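Local coordinates for protein retinol dehydratase (Spodoptera frugiperda, PDB 1FMJ) that converts retinol to anhydroretinol on a sulfotransferase-like fold, which here holds retinol together with adenosine-3'-5'-diphosphate, at residues 74-77 and 78-82; 246-249 and 250-253; 279-283 and 284-288. All coordinates share one frame; numbering follows the deposited sequence.

Contact 1 (74-77 and 78-82); sequences SGTT and MTQEL. With A3P (adenosine-3'-5'-diphosphate), chain G.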
loop_
_atom_site.group_PDB
_atom_site.type_symbol
_atom_site.label_atom_id
_atom_site.label_comp_id
_atom_site.label_asym_id
_atom_site.label_seq_id
_atom_site.Cartn_x
_atom_site.Cartn_y
_atom_site.Cartn_z
ATOM N N SER A 74 0.907 4.723 -3.673
ATOM C CA SER A 74 2.104 5.383 -4.166
ATOM C C SER A 74 2.697 4.732 -5.402
ATOM O O SER A 74 3.779 5.117 -5.839
ATOM C CB SER A 74 3.167 5.415 -3.070
ATOM O OG SER A 74 2.717 6.156 -1.955
ATOM N N GLY A 75 2.009 3.740 -5.956
ATOM C CA GLY A 75 2.520 3.068 -7.146
ATOM C C GLY A 75 2.948 1.621 -6.948
ATOM O O GLY A 75 3.734 1.080 -7.725
ATOM N N THR A 76 2.415 0.977 -5.915
ATOM C CA THR A 76 2.769 -0.410 -5.618
ATOM C C THR A 76 2.361 -1.415 -6.704
ATOM O O THR A 76 3.149 -2.285 -7.078
ATOM C CB THR A 76 2.131 -0.860 -4.288
ATOM O OG1 THR A 76 2.219 0.204 -3.338
ATOM C CG2 THR A 76 2.846 -2.081 -3.726
ATOM N N THR A 77 1.136 -1.299 -7.208
ATOM C CA THR A 77 0.644 -2.242 -8.215
ATOM C C THR A 77 1.508 -2.283 -9.467
ATOM O O THR A 77 1.862 -3.362 -9.940
ATOM C CB THR A 77 -0.806 -1.930 -8.617
ATOM O OG1 THR A 77 -1.580 -1.675 -7.440
ATOM C CG2 THR A 77 -1.415 -3.121 -9.353
ATOM N N MET A 78 1.843 -1.109 -10.003
ATOM C CA MET A 78 2.687 -1.002 -11.191
ATOM C C MET A 78 3.987 -1.730 -10.940
ATOM O O MET A 78 4.409 -2.584 -11.720
ATOM C CB MET A 78 3.051 0.452 -11.475
ATOM C CG MET A 78 1.894 1.370 -11.688
ATOM S SD MET A 78 2.492 3.036 -11.765
ATOM C CE MET A 78 3.304 3.015 -13.373
ATOM N N THR A 79 4.629 -1.350 -9.841
ATOM C CA THR A 79 5.905 -1.921 -9.442
ATOM C C THR A 79 5.809 -3.434 -9.305
ATOM O O THR A 79 6.697 -4.159 -9.751
ATOM C CB THR A 79 6.373 -1.327 -8.101
ATOM O OG1 THR A 79 6.382 0.100 -8.191
ATOM C CG2 THR A 79 7.782 -1.815 -7.758
ATOM N N GLN A 80 4.736 -3.916 -8.685
ATOM C CA GLN A 80 4.570 -5.360 -8.520
ATOM C C GLN A 80 4.575 -6.069 -9.866
ATOM O O GLN A 80 5.180 -7.123 -10.015
ATOM C CB GLN A 80 3.261 -5.684 -7.809
ATOM C CG GLN A 80 3.292 -5.424 -6.326
ATOM C CD GLN A 80 1.970 -5.708 -5.677
ATOM O OE1 GLN A 80 1.545 -6.856 -5.593
ATOM N NE2 GLN A 80 1.304 -4.659 -5.216
ATOM N N GLU A 81 3.888 -5.487 -10.838
ATOM C CA GLU A 81 3.801 -6.084 -12.164
ATOM C C GLU A 81 5.149 -6.071 -12.853
ATOM O O GLU A 81 5.576 -7.088 -13.409
ATOM C CB GLU A 81 2.770 -5.344 -13.014
ATOM C CG GLU A 81 2.515 -5.983 -14.380
ATOM C CD GLU A 81 1.739 -7.293 -14.308
ATOM O OE1 GLU A 81 1.416 -7.842 -15.382
ATOM O OE2 GLU A 81 1.446 -7.774 -13.192
ATOM N N LEU A 82 5.819 -4.918 -12.820
ATOM C CA LEU A 82 7.132 -4.791 -13.438
ATOM C C LEU A 82 8.087 -5.812 -12.831
ATOM O O LEU A 82 8.732 -6.581 -13.546
ATOM C CB LEU A 82 7.698 -3.386 -13.215
ATOM C CG LEU A 82 6.997 -2.230 -13.920
ATOM C CD1 LEU A 82 7.629 -0.902 -13.486
ATOM C CD2 LEU A 82 7.103 -2.417 -15.420
HETATM P P1 A3P G . -4.532 7.457 -8.536
HETATM O O1P A3P G . -5.540 7.232 -7.485
HETATM O O2P A3P G . -5.090 7.209 -9.882
HETATM O O3P A3P G . -4.006 8.828 -8.460
HETATM P P2 A3P G . -0.985 1.588 -5.295
HETATM O O4P A3P G . -0.826 0.515 -6.290
HETATM O O5P A3P G . 0.224 1.702 -4.451
HETATM O O6P A3P G . -2.195 1.330 -4.463
HETATM O "O5'" A3P G . -1.182 2.961 -6.052
HETATM C "C5'" A3P G . -2.276 3.183 -6.926
HETATM C "C4'" A3P G . -2.081 4.468 -7.735
HETATM O "O4'" A3P G . -1.288 4.139 -8.911
HETATM C "C3'" A3P G . -3.398 5.026 -8.277
HETATM O "O3'" A3P G . -3.309 6.470 -8.302
HETATM C "C2'" A3P G . -3.488 4.325 -9.617
HETATM O "O2'" A3P G . -4.466 4.778 -10.547
HETATM C "C1'" A3P G . -2.046 4.449 -10.085
HETATM N N9 A3P G . -1.718 3.510 -11.166
HETATM C C8 A3P G . -1.969 2.150 -11.258
HETATM N N7 A3P G . -1.546 1.586 -12.358
HETATM C C5 A3P G . -0.969 2.636 -13.059
HETATM C C6 A3P G . -0.314 2.728 -14.336
HETATM N N6 A3P G . -0.138 1.679 -15.146
HETATM N N1 A3P G . 0.164 3.972 -14.745
HETATM C C2 A3P G . 0.006 5.074 -13.942
HETATM N N3 A3P G . -0.598 5.113 -12.714
HETATM C C4 A3P G . -1.065 3.852 -12.332
#
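The carbonyl oxygen of G75 is held twice from one turn further along the helix. T79 OG1 donates to G75 O at 2.9 Å, about 31° off the carbonyl plane, and T79 N adds a weak bond to G75 O at 3.3 Å. With chi1 at -54° the T79 hydroxyl lies beside its own backbone N, which lets both groups reach one acceptor; the same hydroxyl also bonds to Y251 OH. G75 occupies the N-cap position with a positive phi of 112°, a conformation glycine adopts without a side chain striking the preceding carbonyl. Regular helical bonds follow, Q80 N reaching T76 O at 2.8 Å and E81 N reaching T77 O. Alongside the first of these, the Q80 amide nitrogen NE2 rests against the T76 methyl CG2 at 3.4 Å. The hydroxyls and amides of the two threonines serve the ligand. T76 OG1, also bonded to S70 OG, donates to A3P O5P at 2.7 Å, and that oxygen further accepts from the amides of G75 and T76. T77 repeats the pattern on the neighbouring oxygen, OG1 to A3P O4P at 2.6 Å and its amide N to O4P at 2.8 Å. Threonine suits both places, since its hydroxyl turns to phosphate while its methyl turns to protein. M78, a flexible thioether, lays CG and SD over one face of the adenine, CG 3.4 Å from A3P C5, and the bend at chi3 keeps CE over the same face. Following strand 66-70 and leading into helix 76-87, this is the P-loop-like 5'-phosphate loop of sulfotransferases. Amides and hydroxyls converging at a helix N-terminus supply donors to the phosphate, whose negative charge the helix dipole would probably help to stabilise.

Contact 2 (246-249 and 250-253); sequences LFYE and DYLK. With A3P (adenosine-3'-5'-diphosphate), chain G.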
loop_
_atom_site.group_PDB
_atom_site.type_symbol
_atom_site.label_atom_id
_atom_site.label_comp_id
_atom_site.label_asym_id
_atom_site.label_seq_id
_atom_site.Cartn_x
_atom_site.Cartn_y
_atom_site.Cartn_z
ATOM N N LEU A 246 12.168 4.569 -5.307
ATOM C CA LEU A 246 11.704 5.193 -6.533
ATOM C C LEU A 246 10.548 6.136 -6.242
ATOM O O LEU A 246 9.885 6.028 -5.210
ATOM C CB LEU A 246 11.242 4.131 -7.537
ATOM C CG LEU A 246 12.242 3.062 -7.976
ATOM C CD1 LEU A 246 11.557 2.097 -8.927
ATOM C CD2 LEU A 246 13.453 3.730 -8.651
ATOM N N PHE A 247 10.311 7.067 -7.159
ATOM C CA PHE A 247 9.217 8.014 -7.015
ATOM C C PHE A 247 8.185 7.754 -8.103
ATOM O O PHE A 247 8.528 7.624 -9.277
ATOM C CB PHE A 247 9.714 9.458 -7.122
ATOM C CG PHE A 247 10.504 9.920 -5.931
ATOM C CD1 PHE A 247 11.890 9.941 -5.964
ATOM C CD2 PHE A 247 9.858 10.339 -4.774
ATOM C CE1 PHE A 247 12.624 10.373 -4.863
ATOM C CE2 PHE A 247 10.583 10.771 -3.670
ATOM C CZ PHE A 247 11.967 10.789 -3.715
ATOM N N TYR A 248 6.920 7.686 -7.704
ATOM C CA TYR A 248 5.829 7.433 -8.637
ATOM C C TYR A 248 5.854 8.406 -9.815
ATOM O O TYR A 248 5.540 8.039 -10.944
ATOM C CB TYR A 248 4.499 7.543 -7.900
ATOM C CG TYR A 248 3.288 7.532 -8.804
ATOM C CD1 TYR A 248 2.860 6.360 -9.429
ATOM C CD2 TYR A 248 2.576 8.700 -9.041
ATOM C CE1 TYR A 248 1.740 6.359 -10.266
ATOM C CE2 TYR A 248 1.465 8.709 -9.870
ATOM C CZ TYR A 248 1.052 7.544 -10.476
ATOM O OH TYR A 248 -0.065 7.575 -11.275
ATOM N N GLU A 249 6.221 9.648 -9.546
ATOM C CA GLU A 249 6.277 10.651 -10.592
ATOM C C GLU A 249 7.248 10.262 -11.714
ATOM O O GLU A 249 6.953 10.464 -12.896
ATOM C CB GLU A 249 6.672 12.008 -10.003
ATOM C CG GLU A 249 5.601 12.678 -9.133
ATOM C CD GLU A 249 5.402 12.020 -7.775
ATOM O OE1 GLU A 249 6.330 11.337 -7.290
ATOM O OE2 GLU A 249 4.322 12.210 -7.177
ATOM N N ASP A 250 8.396 9.697 -11.353
ATOM C CA ASP A 250 9.368 9.305 -12.362
ATOM C C ASP A 250 8.841 8.237 -13.311
ATOM O O ASP A 250 9.284 8.154 -14.454
ATOM C CB ASP A 250 10.675 8.855 -11.705
ATOM C CG ASP A 250 11.420 10.017 -11.057
ATOM O OD1 ASP A 250 11.410 11.121 -11.643
ATOM O OD2 ASP A 250 12.020 9.832 -9.977
ATOM N N TYR A 251 7.890 7.434 -12.840
ATOM C CA TYR A 251 7.273 6.396 -13.665
ATOM C C TYR A 251 6.531 7.061 -14.827
ATOM O O TYR A 251 6.503 6.540 -15.941
ATOM C CB TYR A 251 6.251 5.592 -12.847
ATOM C CG TYR A 251 6.787 4.400 -12.071
ATOM C CD1 TYR A 251 6.013 3.804 -11.075
ATOM C CD2 TYR A 251 8.038 3.846 -12.353
ATOM C CE1 TYR A 251 6.462 2.690 -10.376
ATOM C CE2 TYR A 251 8.503 2.714 -11.652
ATOM C CZ TYR A 251 7.704 2.148 -10.666
ATOM O OH TYR A 251 8.132 1.046 -9.969
ATOM N N LEU A 252 5.917 8.209 -14.539
ATOM C CA LEU A 252 5.151 8.963 -15.525
ATOM C C LEU A 252 6.033 9.816 -16.431
ATOM O O LEU A 252 5.633 10.163 -17.547
ATOM C CB LEU A 252 4.136 9.872 -14.819
ATOM C CG LEU A 252 3.239 9.236 -13.755
ATOM C CD1 LEU A 252 2.286 10.290 -13.207
ATOM C CD2 LEU A 252 2.468 8.073 -14.356
ATOM N N LYS A 253 7.223 10.175 -15.961
ATOM C CA LYS A 253 8.104 10.986 -16.785
ATOM C C LYS A 253 8.928 10.107 -17.727
ATOM O O LYS A 253 9.043 10.406 -18.918
ATOM C CB LYS A 253 9.034 11.844 -15.922
ATOM C CG LYS A 253 9.816 12.871 -16.740
ATOM C CD LYS A 253 10.988 13.476 -15.974
ATOM C CE LYS A 253 11.846 14.342 -16.894
ATOM N NZ LYS A 253 13.139 14.727 -16.261
HETATM P P1 A3P G . -4.532 7.457 -8.536
HETATM O O1P A3P G . -5.540 7.232 -7.485
HETATM O O2P A3P G . -5.090 7.209 -9.882
HETATM O O3P A3P G . -4.006 8.828 -8.460
HETATM P P2 A3P G . -0.985 1.588 -5.295
HETATM O O4P A3P G . -0.826 0.515 -6.290
HETATM O O5P A3P G . 0.224 1.702 -4.451
HETATM O O6P A3P G . -2.195 1.330 -4.463
HETATM O "O5'" A3P G . -1.182 2.961 -6.052
HETATM C "C5'" A3P G . -2.276 3.183 -6.926
HETATM C "C4'" A3P G . -2.081 4.468 -7.735
HETATM O "O4'" A3P G . -1.288 4.139 -8.911
HETATM C "C3'" A3P G . -3.398 5.026 -8.277
HETATM O "O3'" A3P G . -3.309 6.470 -8.302
HETATM C "C2'" A3P G . -3.488 4.325 -9.617
HETATM O "O2'" A3P G . -4.466 4.778 -10.547
HETATM C "C1'" A3P G . -2.046 4.449 -10.085
HETATM N N9 A3P G . -1.718 3.510 -11.166
HETATM C C8 A3P G . -1.969 2.150 -11.258
HETATM N N7 A3P G . -1.546 1.586 -12.358
HETATM C C5 A3P G . -0.969 2.636 -13.059
HETATM C C6 A3P G . -0.314 2.728 -14.336
HETATM N N6 A3P G . -0.138 1.679 -15.146
HETATM N N1 A3P G . 0.164 3.972 -14.745
HETATM C C2 A3P G . 0.006 5.074 -13.942
HETATM N N3 A3P G . -0.598 5.113 -12.714
HETATM C C4 A3P G . -1.065 3.852 -12.332
HETATM O O HOH W 1 12.482 7.564 -8.858
#
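F247 ends the strand, and the chain turns straight into a short helix in which D250 N, Y251 N and L252 N make weak bonds to the carbonyls three residues back, F247 O, Y248 O and E249 O; E249 O is also reached by K253 N at 3.1 Å. Beside the first turn, F247 and D250 run side by side and point the same way, with ring and carboxylate planes almost perpendicular. D250 OD2 sits at the edge of the F247 ring, 4.0 Å from F247 CD1. A water completes the pairing: it accepts from F247 N at 2.8 Å and donates to D250 OD2 at 2.6 Å, so the acid gives the strand's last amide an indirect partner. Strand 243-247 is the outermost strand on its side of the parallel sheet, next to 179-184, and the turn after it delivers Y248 to the nucleotide site of the sulfotransferase fold. The Y248 side chain stands anti to its own amide nitrogen (chi1 170°), an orientation that carries the phenol out to the adenine edge, where OH donates to A3P N3 at 2.9 Å, N3 lying in the plane of the tyrosine ring. A tyrosine fits because it combines this reach with a flat surface for packing. L252, one turn on, places CG over one face of that ring, while its CD1 approaches Y248 CE2 at 3.8 Å and CD2 touches A3P C2. On the sheet side, L246 meets Y251 at about a right angle, CD1 lying 3.7 Å from Y251 OH, a hydroxyl held by T79 of helix 76-87. E249, bent at chi2, turns OE2 to the backbone N of D186.

Contact 3 (279-283 and 284-288); sequences CEHLN and FEKFK. With HG (mercury (II) ion), chain D; A3P (adenosine-3'-5'-diphosphate), chain G.
L282 and F287 lie side by side and point the same way, the leucine methyl CD2 3.8 Å from F287 CE1. L282 is the first residue past helix 272-281, and N283 then caps helix 284-288. The N283 side chain, with CG anti to the backbone N (chi1 174°), brings OD1 to the start of the helix, where it accepts weakly from both E285 N, at 3.0 Å, and K286 N; asparagine is short enough to reach the amides of E285 and K286. The backbone adds a strong bond, F287 N to N283 O at 2.7 Å, with the donor nearly in line with the carbonyl. K286 takes a different course: fully extended, it crosses H281 at about a right angle and brings NZ to the edge of the imidazole, 3.6 Å from H281 ND1. That ND1 is buried without a polar partner in the model, whereas NE2 on the far side bonds to E81 OE1. The two phenylalanines meet the nucleotide from different directions. F284 turns its edge to the adenine face remote from M78, and F287 places CD2 3.2 Å from A3P N7, close to the adenine plane. Phenylalanine suits both places, offering flat apolar C-H edges to the base without competing for its polar atoms. One turn before L282, C279 SG binds the derivative's mercury ion at 2.5 Å. The Asn-capped turn between helices 272-281 and 284-288 thus forms one side of the adenine pocket of this sulfotransferase fold, with L282 O accepting from A3P N6 at 2.8 Å.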
loop_
_atom_site.group_PDB
_atom_site.type_symbol
_atom_site.label_atom_id
_atom_site.label_comp_id
_atom_site.label_asym_id
_atom_site.label_seq_id
_atom_site.Cartn_x
_atom_site.Cartn_y
_atom_site.Cartn_z
ATOM N N CYS A 279 6.922 -1.263 -20.966
ATOM C CA CYS A 279 6.343 0.063 -20.863
ATOM C C CYS A 279 4.935 0.083 -21.442
ATOM O O CYS A 279 4.013 0.593 -20.815
ATOM C CB CYS A 279 7.218 1.088 -21.585
ATOM S SG CYS A 279 6.846 2.796 -21.104
ATOM N N GLU A 280 4.756 -0.481 -22.631
ATOM C CA GLU A 280 3.432 -0.486 -23.234
ATOM C C GLU A 280 2.467 -1.327 -22.407
ATOM O O GLU A 280 1.270 -1.033 -22.344
ATOM C CB GLU A 280 3.497 -0.977 -24.688
ATOM C CG GLU A 280 4.214 -2.299 -24.914
ATOM C CD GLU A 280 4.543 -2.531 -26.386
ATOM O OE1 GLU A 280 3.611 -2.513 -27.219
ATOM O OE2 GLU A 280 5.734 -2.725 -26.711
ATOM N N HIS A 281 2.993 -2.356 -21.748
ATOM C CA HIS A 281 2.166 -3.221 -20.911
ATOM C C HIS A 281 1.612 -2.452 -19.718
ATOM O O HIS A 281 0.565 -2.799 -19.183
ATOM C CB HIS A 281 2.980 -4.413 -20.404
ATOM C CG HIS A 281 2.219 -5.322 -19.487
ATOM N ND1 HIS A 281 1.184 -6.121 -19.919
ATOM C CD2 HIS A 281 2.333 -5.542 -18.155
ATOM C CE1 HIS A 281 0.691 -6.794 -18.895
ATOM N NE2 HIS A 281 1.371 -6.462 -17.813
ATOM N N LEU A 282 2.319 -1.408 -19.298
ATOM C CA LEU A 282 1.871 -0.630 -18.156
ATOM C C LEU A 282 1.111 0.618 -18.554
ATOM O O LEU A 282 0.904 1.502 -17.724
ATOM C CB LEU A 282 3.051 -0.220 -17.272
ATOM C CG LEU A 282 3.902 -1.265 -16.550
ATOM C CD1 LEU A 282 4.442 -0.608 -15.284
ATOM C CD2 LEU A 282 3.098 -2.499 -16.184
ATOM N N ASN A 283 0.716 0.711 -19.822
ATOM C CA ASN A 283 -0.043 1.870 -20.279
ATOM C C ASN A 283 -1.263 1.953 -19.370
ATOM O O ASN A 283 -1.922 0.944 -19.134
ATOM C CB ASN A 283 -0.473 1.676 -21.732
ATOM C CG ASN A 283 -1.380 2.785 -22.222
ATOM O OD1 ASN A 283 -2.573 2.815 -21.909
ATOM N ND2 ASN A 283 -0.815 3.710 -22.987
ATOM N N PHE A 284 -1.581 3.143 -18.874
ATOM C CA PHE A 284 -2.698 3.271 -17.946
ATOM C C PHE A 284 -4.011 2.648 -18.360
ATOM O O PHE A 284 -4.628 1.935 -17.569
ATOM C CB PHE A 284 -2.968 4.727 -17.572
ATOM C CG PHE A 284 -3.971 4.870 -16.460
ATOM C CD1 PHE A 284 -3.646 4.472 -15.163
ATOM C CD2 PHE A 284 -5.250 5.360 -16.712
ATOM C CE1 PHE A 284 -4.579 4.562 -14.134
ATOM C CE2 PHE A 284 -6.189 5.452 -15.689
ATOM C CZ PHE A 284 -5.851 5.051 -14.397
ATOM N N GLU A 285 -4.462 2.919 -19.579
ATOM C CA GLU A 285 -5.728 2.352 -20.021
ATOM C C GLU A 285 -5.665 0.838 -20.124
ATOM O O GLU A 285 -6.590 0.158 -19.692
ATOM C CB GLU A 285 -6.168 2.978 -21.349
ATOM C CG GLU A 285 -6.630 4.417 -21.182
ATOM C CD GLU A 285 -7.869 4.527 -20.304
ATOM O OE1 GLU A 285 -7.975 5.506 -19.524
ATOM O OE2 GLU A 285 -8.744 3.637 -20.403
ATOM N N LYS A 286 -4.580 0.304 -20.676
ATOM C CA LYS A 286 -4.453 -1.147 -20.783
ATOM C C LYS A 286 -4.413 -1.731 -19.370
ATOM O O LYS A 286 -5.203 -2.606 -19.018
ATOM C CB LYS A 286 -3.175 -1.537 -21.532
ATOM C CG LYS A 286 -3.075 -3.038 -21.803
ATOM C CD LYS A 286 -1.755 -3.443 -22.461
ATOM C CE LYS A 286 -1.728 -4.956 -22.730
ATOM N NZ LYS A 286 -0.385 -5.481 -23.137
ATOM N N PHE A 287 -3.493 -1.225 -18.558
ATOM C CA PHE A 287 -3.346 -1.697 -17.186
ATOM C C PHE A 287 -4.682 -1.609 -16.436
ATOM O O PHE A 287 -5.098 -2.548 -15.754
ATOM C CB PHE A 287 -2.285 -0.857 -16.468
ATOM C CG PHE A 287 -1.628 -1.561 -15.314
ATOM C CD1 PHE A 287 -0.767 -2.630 -15.534
ATOM C CD2 PHE A 287 -1.857 -1.146 -14.010
ATOM C CE1 PHE A 287 -0.149 -3.276 -14.468
ATOM C CE2 PHE A 287 -1.243 -1.786 -12.942
ATOM C CZ PHE A 287 -0.390 -2.850 -13.169
ATOM N N LYS A 288 -5.364 -0.480 -16.596
ATOM C CA LYS A 288 -6.637 -0.254 -15.927
ATOM C C LYS A 288 -7.698 -1.314 -16.208
ATOM O O LYS A 288 -8.436 -1.698 -15.309
ATOM C CB LYS A 288 -7.182 1.128 -16.292
ATOM C CG LYS A 288 -8.481 1.483 -15.578
ATOM C CD LYS A 288 -8.777 2.963 -15.710
ATOM C CE LYS A 288 -10.006 3.362 -14.915
ATOM N NZ LYS A 288 -10.151 4.850 -14.886
HETATM HG HG HG D . 5.680 2.813 -23.335
HETATM P P1 A3P G . -4.532 7.457 -8.536
HETATM O O1P A3P G . -5.540 7.232 -7.485
HETATM O O2P A3P G . -5.090 7.209 -9.882
HETATM O O3P A3P G . -4.006 8.828 -8.460
HETATM P P2 A3P G . -0.985 1.588 -5.295
HETATM O O4P A3P G . -0.826 0.515 -6.290
HETATM O O5P A3P G . 0.224 1.702 -4.451
HETATM O O6P A3P G . -2.195 1.330 -4.463
HETATM O "O5'" A3P G . -1.182 2.961 -6.052
HETATM C "C5'" A3P G . -2.276 3.183 -6.926
HETATM C "C4'" A3P G . -2.081 4.468 -7.735
HETATM O "O4'" A3P G . -1.288 4.139 -8.911
HETATM C "C3'" A3P G . -3.398 5.026 -8.277
HETATM O "O3'" A3P G . -3.309 6.470 -8.302
HETATM C "C2'" A3P G . -3.488 4.325 -9.617
HETATM O "O2'" A3P G . -4.466 4.778 -10.547
HETATM C "C1'" A3P G . -2.046 4.449 -10.085
HETATM N N9 A3P G . -1.718 3.510 -11.166
HETATM C C8 A3P G . -1.969 2.150 -11.258
HETATM N N7 A3P G . -1.546 1.586 -12.358
HETATM C C5 A3P G . -0.969 2.636 -13.059
HETATM C C6 A3P G . -0.314 2.728 -14.336
HETATM N N6 A3P G . -0.138 1.679 -15.146
HETATM N N1 A3P G . 0.164 3.972 -14.745
HETATM C C2 A3P G . 0.006 5.074 -13.942
HETATM N N3 A3P G . -0.598 5.113 -12.714
HETATM C C4 A3P G . -1.065 3.852 -12.332
#

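Along the chain the three contacts come in series, all within the sulfotransferase domain, and all three touch one nucleotide. Contact 1 opens helix 76-87 after the central strand 66-70 of the parallel sheet; contact 2 joins the end of edge strand 243-247 to helix 248-253, and contact 3 joins helices 272-281 and 284-288. Contact 1 lies between the others, its centre 11 Å from contact 2 and 12 Å from contact 3, and touches both. Contacts 2 and 3 do not touch, their nearest atoms being about 6 Å apart. Residues far apart in sequence therefore line the ligand from its 5'-phosphate to its adenine, with helix 76-87 as the shared element.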